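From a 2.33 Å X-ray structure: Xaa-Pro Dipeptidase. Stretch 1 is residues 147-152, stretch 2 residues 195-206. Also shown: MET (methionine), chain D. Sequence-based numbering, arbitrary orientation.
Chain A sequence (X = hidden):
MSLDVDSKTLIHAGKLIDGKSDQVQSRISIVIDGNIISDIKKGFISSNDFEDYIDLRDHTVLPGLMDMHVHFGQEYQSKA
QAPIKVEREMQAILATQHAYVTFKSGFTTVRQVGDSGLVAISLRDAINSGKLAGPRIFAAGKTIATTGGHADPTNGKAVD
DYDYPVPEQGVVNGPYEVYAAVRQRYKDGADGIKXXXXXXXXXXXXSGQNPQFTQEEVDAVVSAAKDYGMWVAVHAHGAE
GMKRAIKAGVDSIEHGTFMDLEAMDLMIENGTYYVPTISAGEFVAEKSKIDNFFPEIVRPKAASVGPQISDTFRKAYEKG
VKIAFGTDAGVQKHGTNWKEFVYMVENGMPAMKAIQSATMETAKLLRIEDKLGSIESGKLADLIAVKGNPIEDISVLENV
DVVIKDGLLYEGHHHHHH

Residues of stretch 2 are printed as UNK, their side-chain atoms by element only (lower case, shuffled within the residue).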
ATOM      1  N   THR A 147     -11.198   2.083  -8.662  1.00 16.96           N
ATOM      2  CA  THR A 147     -11.073   3.367  -9.348  1.00 16.87           C
ATOM      3  C   THR A 147     -11.834   3.424 -10.673  1.00 17.14           C
ATOM      4  O   THR A 147     -11.610   2.616 -11.565  1.00 17.75           O
ATOM      5  CB  THR A 147      -9.598   3.706  -9.601  1.00 18.90           C
ATOM      6  OG1 THR A 147      -8.929   3.851  -8.341  1.00 17.35           O
ATOM      7  CG2 THR A 147      -9.466   5.005 -10.433  1.00 16.98           C
ATOM      8  N   GLY A 148     -12.737   4.390 -10.789  1.00 16.69           N
ATOM      9  CA  GLY A 148     -13.503   4.535 -12.013  1.00 17.66           C
ATOM     10  C   GLY A 148     -14.660   3.565 -12.166  1.00 18.72           C
ATOM     11  O   GLY A 148     -15.417   3.648 -13.129  1.00 19.06           O
ATOM     12  N   GLY A 149     -14.798   2.655 -11.210  1.00 20.63           N
ATOM     13  CA  GLY A 149     -15.855   1.664 -11.249  1.00 18.99           C
ATOM     14  C   GLY A 149     -17.265   2.220 -11.182  1.00 21.50           C
ATOM     15  O   GLY A 149     -17.491   3.384 -10.817  1.00 20.41           O
ATOM     16  N   HIS A 150     -18.223   1.368 -11.523  1.00 20.90           N
ATOM     17  CA  HIS A 150     -19.628   1.754 -11.540  1.00 21.30           C
ATOM     18  C   HIS A 150     -20.081   2.520 -10.306  1.00 20.77           C
ATOM     19  O   HIS A 150     -20.895   3.438 -10.410  1.00 20.07           O
ATOM     20  CB  HIS A 150     -20.510   0.517 -11.740  1.00 21.95           C
ATOM     21  CG  HIS A 150     -21.978   0.815 -11.757  1.00 25.42           C
ATOM     22  ND1 HIS A 150     -22.554   1.678 -12.666  1.00 23.72           N
ATOM     23  CD2 HIS A 150     -22.983   0.369 -10.969  1.00 25.06           C
ATOM     24  CE1 HIS A 150     -23.855   1.748 -12.435  1.00 26.14           C
ATOM     25  NE2 HIS A 150     -24.143   0.962 -11.412  1.00 25.70           N
ATOM     26  N   ALA A 151     -19.547   2.164  -9.143  1.00 19.24           N
ATOM     27  CA  ALA A 151     -19.953   2.840  -7.924  1.00 17.16           C
ATOM     28  C   ALA A 151     -18.941   3.851  -7.372  1.00 17.09           C
ATOM     29  O   ALA A 151     -19.003   4.220  -6.203  1.00 17.80           O
ATOM     30  CB  ALA A 151     -20.315   1.809  -6.858  1.00 16.79           C
ATOM     31  N   ASP A 152     -18.009   4.298  -8.208  1.00 16.67           N
ATOM     32  CA  ASP A 152     -17.042   5.298  -7.774  1.00 18.79           C
ATOM     33  C   ASP A 152     -17.840   6.604  -7.747  1.00 20.37           C
ATOM     34  O   ASP A 152     -18.281   7.102  -8.787  1.00 20.55           O
ATOM     35  CB  ASP A 152     -15.890   5.409  -8.777  1.00 20.52           C
ATOM     36  CG  ASP A 152     -14.834   6.435  -8.357  1.00 20.42           C
ATOM     37  OD1 ASP A 152     -15.181   7.387  -7.628  1.00 17.37           O
ATOM     38  OD2 ASP A 152     -13.662   6.293  -8.773  1.00 19.55           O
ATOM     39  N   UNK A 195     -20.758  -4.660  -3.783  1.00 21.45           N
ATOM     40  CA  UNK A 195     -19.674  -4.245  -4.671  1.00 21.81           C
ATOM     41  C   UNK A 195     -20.138  -4.277  -6.127  1.00 22.16           C
ATOM     42  O   UNK A 195     -21.106  -4.968  -6.461  1.00 23.07           O
ATOM     43  c   UNK A 195     -18.791  -6.575  -5.093  1.00 22.59           C
ATOM     44  c   UNK A 195     -18.439  -5.177  -4.573  1.00 21.45           C
ATOM     45  c   UNK A 195     -17.934  -5.218  -3.154  1.00 21.68           C
ATOM     46  c   UNK A 195     -17.607  -7.547  -5.152  1.00 18.81           C
ATOM     47  N   UNK A 196     -19.464  -3.514  -6.976  1.00 19.40           N
ATOM     48  CA  UNK A 196     -19.758  -3.513  -8.401  1.00 19.01           C
ATOM     49  C   UNK A 196     -18.592  -4.284  -9.034  1.00 19.68           C
ATOM     50  O   UNK A 196     -17.512  -3.740  -9.271  1.00 20.14           O
ATOM     51  c   UNK A 196     -19.854  -2.071  -8.985  1.00 19.30           C
ATOM     52  o   UNK A 196     -18.748  -1.277  -8.538  1.00 18.38           O
ATOM     53  c   UNK A 196     -21.145  -1.411  -8.548  1.00 17.27           C
ATOM     54  N   UNK A 197     -18.817  -5.570  -9.273  1.00 18.90           N
ATOM     55  CA  UNK A 197     -17.789  -6.420  -9.855  1.00 19.10           C
ATOM     56  C   UNK A 197     -17.587  -6.181 -11.362  1.00 20.34           C
ATOM     57  O   UNK A 197     -16.618  -6.671 -11.943  1.00 20.96           O
ATOM     58  c   UNK A 197     -18.995  -8.474 -10.682  1.00 14.48           C
ATOM     59  c   UNK A 197     -16.794  -8.708  -9.489  1.00 17.62           C
ATOM     60  c   UNK A 197     -18.098  -7.923  -9.596  1.00 17.83           C
ATOM     61  N   UNK A 198     -18.505  -5.450 -11.992  1.00 20.03           N
ATOM     62  CA  UNK A 198     -18.368  -5.118 -13.413  1.00 21.20           C
ATOM     63  C   UNK A 198     -18.839  -3.686 -13.620  1.00 21.08           C
ATOM     64  O   UNK A 198     -19.360  -3.060 -12.699  1.00 21.19           O
ATOM     65  c   UNK A 198     -19.234  -6.017 -14.334  1.00 21.66           C
ATOM     66  o   UNK A 198     -20.616  -5.667 -14.183  1.00 19.95           O
ATOM     67  c   UNK A 198     -19.042  -7.489 -14.001  1.00 22.55           C
ATOM     68  N   UNK A 199     -18.663  -3.170 -14.832  1.00 22.09           N
ATOM     69  CA  UNK A 199     -19.125  -1.825 -15.126  1.00 22.53           C
ATOM     70  C   UNK A 199     -20.637  -1.782 -14.988  1.00 23.49           C
ATOM     71  O   UNK A 199     -21.272  -2.824 -14.815  1.00 24.63           O
ATOM     72  N   UNK A 200     -21.219  -0.589 -15.070  1.00 23.35           N
ATOM     73  CA  UNK A 200     -22.658  -0.460 -14.926  1.00 22.59           C
ATOM     74  C   UNK A 200     -23.295   0.492 -15.918  1.00 23.64           C
ATOM     75  O   UNK A 200     -22.605   1.080 -16.749  1.00 23.71           O
ATOM     76  N   UNK A 201     -24.611   0.664 -15.813  1.00 24.47           N
ATOM     77  CA  UNK A 201     -25.358   1.522 -16.726  1.00 25.14           C
ATOM     78  C   UNK A 201     -25.486   2.999 -16.341  1.00 24.21           C
ATOM     79  O   UNK A 201     -25.014   3.876 -17.060  1.00 23.88           O
ATOM     80  c   UNK A 201     -27.588   1.917 -17.845  1.00 24.92           C
ATOM     81  c   UNK A 201     -26.788   0.970 -16.959  1.00 24.90           C
ATOM     82  c   UNK A 201     -26.714  -0.392 -17.591  1.00 21.74           C
ATOM     83  N   UNK A 202     -26.140   3.265 -15.217  1.00 24.08           N
ATOM     84  CA  UNK A 202     -26.365   4.637 -14.768  1.00 23.89           C
ATOM     85  C   UNK A 202     -25.139   5.423 -14.279  1.00 24.87           C
ATOM     86  O   UNK A 202     -25.268   6.543 -13.805  1.00 25.77           O
ATOM     87  c   UNK A 202     -27.447   4.635 -13.689  1.00 20.52           C
ATOM     88  c   UNK A 202     -29.750   3.908 -13.043  1.00 20.97           C
ATOM     89  c   UNK A 202     -28.734   3.975 -14.179  1.00 21.62           C
ATOM     90  c   UNK A 202     -29.273   4.756 -15.361  1.00 19.09           C
ATOM     91  N   UNK A 203     -23.954   4.841 -14.392  1.00 23.54           N
ATOM     92  CA  UNK A 203     -22.758   5.549 -13.968  1.00 23.24           C
ATOM     93  C   UNK A 203     -22.192   6.304 -15.160  1.00 23.20           C
ATOM     94  O   UNK A 203     -22.282   5.833 -16.296  1.00 23.82           O
ATOM     95  o   UNK A 203     -21.417   3.553 -14.363  1.00 22.32           O
ATOM     96  c   UNK A 203     -21.717   4.565 -13.421  1.00 20.80           C
ATOM     97  N   UNK A 204     -21.643   7.485 -14.908  1.00 23.68           N
ATOM     98  CA  UNK A 204     -21.051   8.290 -15.972  1.00 24.95           C
ATOM     99  C   UNK A 204     -19.654   7.726 -16.186  1.00 25.96           C
ATOM    100  O   UNK A 204     -18.665   8.261 -15.678  1.00 27.56           O
ATOM    101  c   UNK A 204     -22.353  10.279 -15.192  1.00 25.65           C
ATOM    102  c   UNK A 204     -20.407  10.618 -16.715  1.00 24.78           C
ATOM    103  c   UNK A 204     -20.972   9.781 -15.568  1.00 25.59           C
ATOM    104  N   UNK A 205     -19.596   6.617 -16.913  1.00 25.50           N
ATOM    105  CA  UNK A 205     -18.342   5.925 -17.196  1.00 25.61           C
ATOM    106  C   UNK A 205     -18.469   5.170 -18.523  1.00 25.69           C
ATOM    107  O   UNK A 205     -19.563   4.814 -18.935  1.00 25.30           O
ATOM    108  c   UNK A 205     -18.017   4.953 -16.055  1.00 22.56           C
ATOM    109  N   UNK A 206     -17.345   4.920 -19.179  1.00 26.61           N
ATOM    110  CA  UNK A 206     -17.360   4.239 -20.466  1.00 28.24           C
ATOM    111  C   UNK A 206     -18.018   2.854 -20.510  1.00 27.65           C
ATOM    112  O   UNK A 206     -18.942   2.636 -21.286  1.00 25.10           O
ATOM    113  c   UNK A 206     -16.525   4.836 -23.344  1.00 38.70           C
ATOM    114  c   UNK A 206     -16.545   4.438 -24.819  1.00 41.29           C
ATOM    115  c   UNK A 206     -15.857   3.768 -22.488  1.00 35.21           C
ATOM    116  c   UNK A 206     -15.933   4.136 -21.015  1.00 30.56           C
ATOM    117  n   UNK A 206     -17.278   5.436 -25.657  1.00 41.82           N
TER
HETATM  118  N   MET D 600     -28.502   0.269 -11.476  1.00 39.57           N
HETATM  119  CA  MET D 600     -28.130  -0.659 -12.584  1.00 38.07           C
HETATM  120  C   MET D 600     -26.999  -0.097 -13.441  1.00 36.81           C
HETATM  121  O   MET D 600     -26.306  -0.904 -14.093  1.00 35.27           O
HETATM  122  CB  MET D 600     -29.347  -0.919 -13.470  1.00 41.37           C
HETATM  123  CG  MET D 600     -29.077  -1.901 -14.578  1.00 44.20           C
HETATM  124  SD  MET D 600     -30.561  -2.323 -15.421  1.00 50.81           S
HETATM  125  CE  MET D 600     -31.369  -3.261 -14.156  1.00 47.95           C
HETATM  126  OXT MET D 600     -26.830   1.142 -13.453  1.00 34.66           O

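Position 195 has four side-chain carbons, forked at the first, with one arm two carbons long. CA-to-CB points away from stretch 1. This is Ile-195, in the last part of a strand.

Position 196 has one carbon carrying an oxygen and a second carbon. The terminal carbon of 196 lies 3.5 Å from CD2 of His-150 and 3.7 Å from CB of Ala-151. A fork with one oxygen and one methyl is threonine: Thr-196.

Position 197 has three carbons, one carrying the other two, and lies out of reach of stretch 1. It is Val-197.

Position 198 again has one carbon bearing an oxygen and a carbon. CA-to-CB points away from stretch 1, although the backbone O of 198 sits 3.9 Å from His-150 CB. It is Thr-198, and its OG1 donates a hydrogen bond to the backbone O of position 199 (3.0 Å).

Position 199 has no side-chain atoms. Its backbone C lies 4.0 Å from His-150 CB. It is Gly-199.

Position 200 also has none. Its CA is 3.1 Å from His-150 ND1, and a CB built here would fall 1.9 Å from that atom, a clash. It is Gly-200.

Position 201 has three carbons, one carrying two, with CA-to-CB away from stretch 1. It is Val-201. Its backbone N donates to O of the bound methionine at 2.9 Å.

Position 202 has four carbons, forked at the second. CA-to-CB points sideways; the backbone N of 202 is 3.9 Å from His-150 CE1. That makes it Leu-202. Its N donates to OXT of the ligand at 2.8 Å.

Position 203 has one carbon, then one oxygen. The oxygen is 2.8 Å from ND1 of His-150. It is Ser-203.

Position 204 has three carbons, one carrying two, and no contact with stretch 1. It is Val-204.

Position 205 has a single carbon, 4.1 Å from Gly-148 O. It is Ala-205.

Position 206 has four carbons in a row ending in nitrogen. It is Lys-206, exposed and clear of stretch 1.

The contact centres on His-150, which sits in the type I turn from Gly-149 to Asp-152 and points its CB toward stretch 2. Ser-203 OG holds ND1 by a hydrogen bond near the ring plane. Thr-196 CG2 packs at the ring edge. Gly-200 CA lies over one face, 3.5 Å from the ring centroid, in a CH-pi contact. The lack of a side chain there permits this approach. The ring also reaches the ligand: His-150 CE1 is 3.2 Å from MET OXT.

Stretch 2 195-206: ITVTGGVLSVAK
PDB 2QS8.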